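Local structure of putative integron gene cassette protein (Uncultured bacterium, 3GHJ) at residues 37-43 / 77-82. The protein is of unknown function but belongs to the glyoxalase/bleomycin resistance protein/dioxygenase superfamily and is probably encoded by an integron gene cassette. The protein carries 1 engineered substitution. Numbering follows the deposited sequence.
Sequences KNLEKSS and LQEEKE
Lys37 meets Lys81 through the end of its side chain. Its CB points away from 77-82, but a bend at chi2 (-72°) brings the chain back alongside the loop. CD passes by Glu80 O, and Lys37 NZ donates to Lys81 O at 2.9 Å. The ammonium sits well above that carbonyl plane. Asn38 is the N-cap of helix 39-49, and its OD1 accepts from Lys41 N at 2.9 Å. Leu39, in the first turn, gives its backbone N to Glu79 OE2 in a nearly straight bond of 2.9 Å. The carboxylate is met on its anti side, 20° out of plane. Glu79 has CG anti to its backbone N (chi1 -167°) and an extended chain, which carries its carboxylate to the helix start. A negative charge there probably suits the helix dipole. The contact lays the start of helix 39-49 against strand 73-79, within a beta-alpha-beta-beta-beta motif, as in other members of this superfamily. The first turn, 39-43, runs roughly antiparallel to 77-79. Leu39 CD1 packs on Leu77 CB at 3.9 Å, the two side chains crossing at a slant. Glu40 OE1 comes within 4.4 Å of Glu79 OE2, but Arg62 forms salt bridges to both. Ser42 CB faces Leu77 CD1, while Ser42 OG is hydrogen-bonded to Asn132. Leu77 CD1 lies 3.7 Å from Ser43 OG. That hydroxyl donates to Leu39 O, which takes Ser43 N from the opposite face.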
# COMPACT_ATOMS: atom_id res chain seq x y z
N LYS A 37 6.71 -15.55 -3.30
CA LYS A 37 7.54 -16.76 -3.40
C LYS A 37 7.77 -17.20 -4.85
O LYS A 37 8.83 -17.74 -5.18
CB LYS A 37 6.93 -17.90 -2.58
CG LYS A 37 7.07 -17.71 -1.08
CD LYS A 37 8.50 -17.93 -0.61
CE LYS A 37 8.61 -17.84 0.91
NZ LYS A 37 9.94 -18.32 1.40
N ASN A 38 6.78 -16.98 -5.70
CA ASN A 38 6.84 -17.43 -7.08
C ASN A 38 6.22 -16.35 -7.97
O ASN A 38 5.01 -16.11 -7.90
CB ASN A 38 6.09 -18.76 -7.23
CG ASN A 38 6.18 -19.35 -8.63
OD1 ASN A 38 5.84 -18.70 -9.62
ND2 ASN A 38 6.61 -20.60 -8.71
N LEU A 39 7.05 -15.72 -8.78
CA LEU A 39 6.60 -14.59 -9.58
C LEU A 39 5.46 -14.98 -10.51
O LEU A 39 4.49 -14.24 -10.65
CB LEU A 39 7.75 -13.97 -10.38
CG LEU A 39 7.42 -12.62 -11.03
CD1 LEU A 39 7.07 -11.58 -9.96
CD2 LEU A 39 8.59 -12.15 -11.87
N GLU A 40 5.57 -16.14 -11.16
CA GLU A 40 4.55 -16.55 -12.11
C GLU A 40 3.22 -16.85 -11.43
O GLU A 40 2.16 -16.41 -11.88
CB GLU A 40 5.01 -17.76 -12.92
CG GLU A 40 6.09 -17.45 -13.96
CD GLU A 40 7.47 -17.21 -13.36
OE1 GLU A 40 7.76 -17.74 -12.26
OE2 GLU A 40 8.28 -16.50 -14.00
N LYS A 41 3.26 -17.60 -10.33
CA LYS A 41 2.03 -17.96 -9.65
C LYS A 41 1.36 -16.73 -9.06
O LYS A 41 0.14 -16.61 -9.09
CB LYS A 41 2.29 -19.02 -8.58
CG LYS A 41 2.72 -20.38 -9.17
CD LYS A 41 2.79 -21.45 -8.10
CE LYS A 41 3.17 -22.80 -8.71
NZ LYS A 41 3.47 -23.82 -7.66
N SER A 42 2.16 -15.83 -8.50
CA SER A 42 1.56 -14.62 -7.95
C SER A 42 1.06 -13.69 -9.05
O SER A 42 -0.02 -13.11 -8.92
CB SER A 42 2.52 -13.89 -7.00
OG SER A 42 2.56 -14.54 -5.74
N SER A 43 1.81 -13.56 -10.14
CA SER A 43 1.33 -12.75 -11.26
C SER A 43 -0.02 -13.28 -11.76
O SER A 43 -0.93 -12.51 -12.07
CB SER A 43 2.34 -12.72 -12.40
OG SER A 43 3.54 -12.06 -12.00
N LEU A 77 5.08 -6.79 -7.72
CA LEU A 77 5.40 -8.10 -7.18
C LEU A 77 6.90 -8.30 -7.29
O LEU A 77 7.49 -8.06 -8.35
CB LEU A 77 4.66 -9.19 -7.96
CG LEU A 77 3.14 -9.02 -8.10
CD1 LEU A 77 2.58 -10.20 -8.89
CD2 LEU A 77 2.46 -8.91 -6.74
N GLN A 78 7.53 -8.72 -6.20
CA GLN A 78 8.99 -8.90 -6.19
C GLN A 78 9.30 -10.28 -5.65
O GLN A 78 8.99 -10.58 -4.51
CB GLN A 78 9.64 -7.84 -5.31
CG GLN A 78 9.36 -6.42 -5.79
CD GLN A 78 9.90 -5.35 -4.86
OE1 GLN A 78 10.33 -4.29 -5.31
NE2 GLN A 78 9.86 -5.62 -3.57
N GLU A 79 9.92 -11.13 -6.47
CA GLU A 79 10.19 -12.48 -6.02
C GLU A 79 11.29 -12.53 -4.96
O GLU A 79 12.37 -11.96 -5.14
CB GLU A 79 10.57 -13.38 -7.20
CG GLU A 79 10.56 -14.85 -6.86
CD GLU A 79 10.83 -15.71 -8.08
OE1 GLU A 79 12.00 -15.79 -8.50
OE2 GLU A 79 9.86 -16.29 -8.62
N GLU A 80 11.00 -13.21 -3.87
CA GLU A 80 11.92 -13.44 -2.76
C GLU A 80 11.68 -14.85 -2.22
O GLU A 80 10.63 -15.09 -1.71
CB GLU A 80 11.63 -12.42 -1.66
CG GLU A 80 12.22 -11.10 -1.91
CD GLU A 80 12.74 -10.40 -0.63
OE1 GLU A 80 12.23 -10.67 0.51
OE2 GLU A 80 13.65 -9.56 -0.80
N LYS A 81 12.64 -15.75 -2.36
CA LYS A 81 12.43 -17.14 -1.96
C LYS A 81 12.74 -17.44 -0.49
O LYS A 81 12.45 -18.53 -0.01
CB LYS A 81 13.19 -18.07 -2.90
CG LYS A 81 12.79 -17.89 -4.35
CD LYS A 81 13.31 -19.01 -5.23
CE LYS A 81 12.69 -18.94 -6.62
NZ LYS A 81 13.15 -20.04 -7.50
N GLU A 82 13.37 -16.51 0.21
CA GLU A 82 13.67 -16.65 1.63
C GLU A 82 13.03 -15.58 2.53
O GLU A 82 12.62 -14.55 2.07
CB GLU A 82 15.22 -16.70 1.78
CG GLU A 82 15.92 -17.72 0.80
CD GLU A 82 17.27 -18.31 1.30
OE1 GLU A 82 18.02 -17.64 2.03
OE2 GLU A 82 17.57 -19.43 0.89